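Local coordinates for protein putative glycosyltransferase (GalT1) (Streptococcus parasanguinis, PDB 4PHR) that probably acts as a glycosyltransferase through this GT-D-fold domain, one piece of a longer protein, which binds UDP with a manganese ion nearby, at residues A[39-44]-A[58-63]; A[148-153]-A[163-168]. One frame throughout, in Å; residues are numbered along the deposited sequence.

Contact 1. Residues A[39-44]-A[58-63]; sequences IDLMTG and KRLQQI
Met-42, in the last turn of helix 36-42, faces Gln-61 on helix 54-64, and at this closest point of the two backbones their CA atoms stand 6.6 Å apart. Met-42 does most of the touching. Its CG presses on CB of Leu-60 at 3.5 Å, tighter than ordinary carbon contact, and its side chain lies obliquely across the leucine. The bend at its last torsion (chi3 -71°) leaves SD against the backbone of the second helix, 3.6 Å from Leu-60 C and 3.5 Å from Gln-61 N, with CE turned back toward Ile-39 CD1 of its own helix. Gln-61 passes SD of Met-42 with its CG at 3.6 Å, and the chain, extended beyond CG, carries the amide back to the end of the first helix, where NE2 lies 3.1 Å from Met-42 O. The two side chains therefore lie antiparallel, the sulfur at one backbone and the amide at the other. Beside them Leu-41 makes a looser contact, its CB 4.3 Å from Leu-60 CD1. Helix 36-42 stops just after Met-42 in a Schellman motif, with Gly-44 at positive phi as the C-prime residue, its N bonded to Leu-41 O and His-45 N to Asp-40 O. Helix 206-218 touches both helices, meeting Leu-41 through Pro-207 and Leu-60 through Lys-210, a UDP-binding residue, and a salt bridge from Arg-59 to Asp-215 ties it to helix 54-64. The side chain of Leu-41 comes to about 8 Å from UDP at the nearest atoms, so the pair sits near the nucleotide site rather than in it. Helix 102-108 covers another part of the contact, with Phe-104 against Met-42.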
loop_
_atom_site.group_PDB
_atom_site.type_symbol
_atom_site.label_atom_id
_atom_site.label_comp_id
_atom_site.label_asym_id
_atom_site.label_seq_id
_atom_site.Cartn_x
_atom_site.Cartn_y
_atom_site.Cartn_z
ATOM N N ILE A 39 -12.365 1.269 -0.127
ATOM C CA ILE A 39 -13.739 1.147 -0.608
ATOM C C ILE A 39 -14.719 1.351 0.550
ATOM O O ILE A 39 -15.740 2.041 0.399
ATOM C CB ILE A 39 -14.007 -0.210 -1.285
ATOM C CG1 ILE A 39 -12.879 -0.583 -2.245
ATOM C CG2 ILE A 39 -15.362 -0.205 -1.960
ATOM C CD1 ILE A 39 -12.563 0.458 -3.258
ATOM N N ASP A 40 -14.405 0.767 1.707
ATOM C CA ASP A 40 -15.220 0.972 2.903
ATOM C C ASP A 40 -15.343 2.468 3.203
ATOM O O ASP A 40 -16.440 2.978 3.441
ATOM C CB ASP A 40 -14.601 0.275 4.118
ATOM C CG ASP A 40 -14.707 -1.250 4.060
ATOM O OD1 ASP A 40 -13.879 -1.922 4.706
ATOM O OD2 ASP A 40 -15.619 -1.785 3.393
ATOM N N LEU A 41 -14.212 3.174 3.197
ATOM C CA LEU A 41 -14.213 4.609 3.475
ATOM C C LEU A 41 -15.008 5.403 2.445
ATOM O O LEU A 41 -15.811 6.279 2.804
ATOM C CB LEU A 41 -12.781 5.149 3.510
ATOM C CG LEU A 41 -11.994 5.031 4.803
ATOM C CD1 LEU A 41 -10.525 5.234 4.507
ATOM C CD2 LEU A 41 -12.482 6.071 5.785
ATOM N N MET A 42 -14.765 5.122 1.165
ATOM C CA MET A 42 -15.457 5.842 0.089
ATOM C C MET A 42 -16.971 5.686 0.171
ATOM O O MET A 42 -17.714 6.559 -0.268
ATOM C CB MET A 42 -14.957 5.405 -1.295
ATOM C CG MET A 42 -13.633 6.058 -1.698
ATOM S SD MET A 42 -13.114 5.654 -3.376
ATOM C CE MET A 42 -12.688 3.973 -3.043
ATOM N N THR A 43 -17.432 4.570 0.728
ATOM C CA THR A 43 -18.862 4.306 0.825
ATOM C C THR A 43 -19.431 4.641 2.204
ATOM O O THR A 43 -20.582 4.336 2.495
ATOM C CB THR A 43 -19.205 2.860 0.423
ATOM O OG1 THR A 43 -18.560 1.942 1.312
ATOM C CG2 THR A 43 -18.752 2.576 -1.009
ATOM N N GLY A 44 -18.618 5.264 3.053
ATOM C CA GLY A 44 -19.131 5.879 4.266
ATOM C C GLY A 44 -18.778 5.228 5.591
ATOM O O GLY A 44 -19.416 5.510 6.601
ATOM N N LYS A 58 -14.133 11.804 -0.627
ATOM C CA LYS A 58 -14.239 12.471 -1.914
ATOM C C LYS A 58 -12.931 12.443 -2.715
ATOM O O LYS A 58 -12.939 12.167 -3.920
ATOM C CB LYS A 58 -14.733 13.908 -1.721
ATOM C CG LYS A 58 -14.845 14.697 -3.005
ATOM C CD LYS A 58 -15.421 16.084 -2.738
ATOM C CE LYS A 58 -15.435 16.935 -3.998
ATOM N NZ LYS A 58 -16.400 16.425 -5.011
ATOM N N ARG A 59 -11.804 12.715 -2.054
ATOM C CA ARG A 59 -10.505 12.654 -2.728
ATOM C C ARG A 59 -10.248 11.249 -3.273
ATOM O O ARG A 59 -9.797 11.091 -4.410
ATOM C CB ARG A 59 -9.365 13.062 -1.788
ATOM C CG ARG A 59 -9.264 14.565 -1.557
ATOM C CD ARG A 59 -8.986 15.341 -2.855
ATOM N NE ARG A 59 -7.626 15.157 -3.362
ATOM C CZ ARG A 59 -7.325 14.647 -4.556
ATOM N NH1 ARG A 59 -8.283 14.267 -5.390
ATOM N NH2 ARG A 59 -6.060 14.518 -4.924
ATOM N N LEU A 60 -10.524 10.232 -2.461
ATOM C CA LEU A 60 -10.318 8.849 -2.887
ATOM C C LEU A 60 -11.134 8.543 -4.144
ATOM O O LEU A 60 -10.633 7.919 -5.085
ATOM C CB LEU A 60 -10.667 7.874 -1.762
ATOM C CG LEU A 60 -9.682 7.842 -0.586
ATOM C CD1 LEU A 60 -10.206 6.935 0.520
ATOM C CD2 LEU A 60 -8.295 7.400 -1.035
ATOM N N GLN A 61 -12.388 8.988 -4.168
ATOM C CA GLN A 61 -13.237 8.772 -5.341
ATOM C C GLN A 61 -12.661 9.464 -6.579
ATOM O O GLN A 61 -12.663 8.907 -7.678
ATOM C CB GLN A 61 -14.662 9.262 -5.067
ATOM C CG GLN A 61 -15.420 8.392 -4.081
ATOM C CD GLN A 61 -16.653 9.073 -3.506
ATOM O OE1 GLN A 61 -16.838 10.281 -3.653
ATOM N NE2 GLN A 61 -17.499 8.299 -2.841
ATOM N N GLN A 62 -12.162 10.680 -6.398
ATOM C CA GLN A 62 -11.547 11.410 -7.500
ATOM C C GLN A 62 -10.303 10.694 -8.023
ATOM O O GLN A 62 -10.095 10.566 -9.226
ATOM C CB GLN A 62 -11.175 12.823 -7.051
ATOM C CG GLN A 62 -12.364 13.706 -6.745
ATOM C CD GLN A 62 -11.955 15.017 -6.130
ATOM O OE1 GLN A 62 -10.900 15.127 -5.493
ATOM N NE2 GLN A 62 -12.782 16.033 -6.322
ATOM N N ILE A 63 -9.469 10.220 -7.106
ATOM C CA ILE A 63 -8.231 9.564 -7.495
ATOM C C ILE A 63 -8.516 8.274 -8.271
ATOM O O ILE A 63 -7.859 7.981 -9.273
ATOM C CB ILE A 63 -7.327 9.305 -6.268
ATOM C CG1 ILE A 63 -6.913 10.645 -5.640
ATOM C CG2 ILE A 63 -6.106 8.487 -6.664
ATOM C CD1 ILE A 63 -6.495 10.538 -4.194
#

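Contact 2. Residues A[148-153]-A[163-168]; sequences LLIVEG and DLFVAA
With CG beside its backbone N (chi1 -59°), Phe-165 swings its ring toward the strand, and Ile-150, whose CD1 lies at the end of an extended branch (chi2 177°), reaches out to meet it from the opposite direction. The isoleucine methyl sits over one face of the ring in a CH-pi contact: Ile-150 CD1 lies 4.2 Å from the Phe-165 ring centroid and 25° off the ring normal. It is displaced toward the rim, and CE2 of Phe-165 is the ring atom nearest to CD1 of Ile-150, at 3.8 Å. Leu-164 CG lies over the centre of the other face, so the ring is sandwiched between aliphatic groups. The Leu-148 side chain comes in roughly perpendicular to that of Phe-165; its CD1 touches Phe-165 CD1 at 4.0 Å and Ala-168 CB at 3.6 Å, filling the corner between them. Two overlapping type I turns, Asp-163 to Val-166 and Phe-165 to Ala-168, bring Phe-165 and Ala-168 to the strand. Leu-202 and Met-204 of the neighbouring strand and Ile-171 of strand 170-176 also touch the ring, and Trp-143 meets it edge-to-face. This is the apolar layer over one face of a parallel sheet, closed by the loop that crosses from strand 147-153 to strand 170-176. The central strand ends at Gly-153, which touches UDP in the nucleotide pocket of the GT-D fold.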
loop_
_atom_site.group_PDB
_atom_site.type_symbol
_atom_site.label_atom_id
_atom_site.label_comp_id
_atom_site.label_asym_id
_atom_site.label_seq_id
_atom_site.Cartn_x
_atom_site.Cartn_y
_atom_site.Cartn_z
ATOM N N LEU A 148 15.930 7.787 -0.386
ATOM C CA LEU A 148 14.519 7.609 -0.077
ATOM C C LEU A 148 13.987 8.631 0.907
ATOM O O LEU A 148 14.687 9.029 1.844
ATOM C CB LEU A 148 14.275 6.225 0.524
ATOM C CG LEU A 148 14.640 5.030 -0.348
ATOM C CD1 LEU A 148 14.382 3.724 0.397
ATOM C CD2 LEU A 148 13.869 5.103 -1.657
ATOM N N LEU A 149 12.734 9.027 0.698
ATOM C CA LEU A 149 11.953 9.679 1.734
ATOM C C LEU A 149 10.794 8.742 2.039
ATOM O O LEU A 149 9.966 8.478 1.171
ATOM C CB LEU A 149 11.433 11.036 1.256
ATOM C CG LEU A 149 10.529 11.788 2.238
ATOM C CD1 LEU A 149 11.253 12.063 3.552
ATOM C CD2 LEU A 149 10.033 13.087 1.620
ATOM N N ILE A 150 10.766 8.205 3.251
ATOM C CA ILE A 150 9.698 7.303 3.655
ATOM C C ILE A 150 8.737 8.062 4.546
ATOM O O ILE A 150 9.145 8.635 5.560
ATOM C CB ILE A 150 10.249 6.067 4.408
ATOM C CG1 ILE A 150 11.162 5.239 3.492
ATOM C CG2 ILE A 150 9.105 5.241 4.997
ATOM C CD1 ILE A 150 11.793 4.053 4.184
ATOM N N VAL A 151 7.473 8.089 4.145
ATOM C CA VAL A 151 6.427 8.754 4.910
ATOM C C VAL A 151 5.565 7.638 5.471
ATOM O O VAL A 151 4.942 6.902 4.715
ATOM C CB VAL A 151 5.589 9.700 4.013
ATOM C CG1 VAL A 151 4.541 10.453 4.842
ATOM C CG2 VAL A 151 6.502 10.685 3.276
ATOM N N GLU A 152 5.570 7.485 6.793
ATOM C CA GLU A 152 4.931 6.344 7.436
ATOM C C GLU A 152 4.492 6.750 8.834
ATOM O O GLU A 152 4.826 7.846 9.307
ATOM C CB GLU A 152 5.899 5.163 7.516
ATOM C CG GLU A 152 7.129 5.467 8.362
ATOM C CD GLU A 152 8.078 4.295 8.532
ATOM O OE1 GLU A 152 7.839 3.225 7.919
ATOM O OE2 GLU A 152 9.065 4.449 9.291
ATOM N N GLY A 153 3.752 5.869 9.495
ATOM C CA GLY A 153 3.281 6.143 10.836
ATOM C C GLY A 153 4.296 5.776 11.893
ATOM O O GLY A 153 5.285 5.087 11.623
ATOM N N ASP A 163 16.539 -6.196 6.390
ATOM C CA ASP A 163 17.369 -5.677 5.298
ATOM C C ASP A 163 16.578 -5.197 4.079
ATOM O O ASP A 163 17.131 -5.041 2.993
ATOM C CB ASP A 163 18.440 -6.700 4.883
ATOM C CG ASP A 163 17.853 -7.957 4.267
ATOM O OD1 ASP A 163 16.618 -8.027 4.101
ATOM O OD2 ASP A 163 18.632 -8.872 3.924
ATOM N N LEU A 164 15.287 -4.936 4.257
ATOM C CA LEU A 164 14.447 -4.548 3.124
ATOM C C LEU A 164 15.015 -3.379 2.305
ATOM O O LEU A 164 15.029 -3.422 1.074
ATOM C CB LEU A 164 13.035 -4.217 3.600
ATOM C CG LEU A 164 11.995 -3.875 2.530
ATOM C CD1 LEU A 164 11.827 -5.030 1.539
ATOM C CD2 LEU A 164 10.683 -3.543 3.209
ATOM N N PHE A 165 15.489 -2.343 2.990
ATOM C CA PHE A 165 15.995 -1.148 2.318
ATOM C C PHE A 165 17.517 -1.004 2.374
ATOM O O PHE A 165 18.039 0.097 2.204
ATOM C CB PHE A 165 15.353 0.115 2.919
ATOM C CG PHE A 165 13.851 0.145 2.818
ATOM C CD1 PHE A 165 13.230 0.125 1.589
ATOM C CD2 PHE A 165 13.071 0.202 3.952
ATOM C CE1 PHE A 165 11.855 0.145 1.488
ATOM C CE2 PHE A 165 11.682 0.235 3.863
ATOM C CZ PHE A 165 11.079 0.206 2.630
ATOM N N VAL A 166 18.235 -2.103 2.582
ATOM C CA VAL A 166 19.681 -2.005 2.801
ATOM C C VAL A 166 20.426 -1.359 1.628
ATOM O O VAL A 166 21.437 -0.676 1.823
ATOM C CB VAL A 166 20.315 -3.377 3.162
ATOM C CG1 VAL A 166 20.338 -4.311 1.961
ATOM C CG2 VAL A 166 21.723 -3.177 3.703
ATOM N N ALA A 167 19.923 -1.561 0.416
ATOM C CA ALA A 167 20.627 -1.075 -0.769
ATOM C C ALA A 167 20.222 0.344 -1.184
ATOM O O ALA A 167 20.742 0.886 -2.156
ATOM C CB ALA A 167 20.482 -2.057 -1.924
ATOM N N ALA A 168 19.296 0.947 -0.446
ATOM C CA ALA A 168 18.998 2.358 -0.636
ATOM C C ALA A 168 20.219 3.179 -0.226
ATOM O O ALA A 168 20.892 2.854 0.754
ATOM C CB ALA A 168 17.793 2.757 0.189
#

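Contact 1 is complete well before contact 2 begins in the sequence, and the two lie on opposite sides of the chain's centre, 28 Å apart between centres and about 14 Å between nearest atoms. Contact 1 joins the two helices between strands 30-33 and 72-76 of the three-stranded parallel sheet; contact 2 lies on the middle strand of the five-stranded one. Both belong to the GT-D glycosyltransferase domain. What links them is strand 200-204 and the helix after it: helix 206-218 carries Gly-206 and Lys-210 beside contact 1, while strand 200-204 itself pairs with strand 147-153 of contact 2. Both lie near UDP, but neither packs against it through its touching side chains.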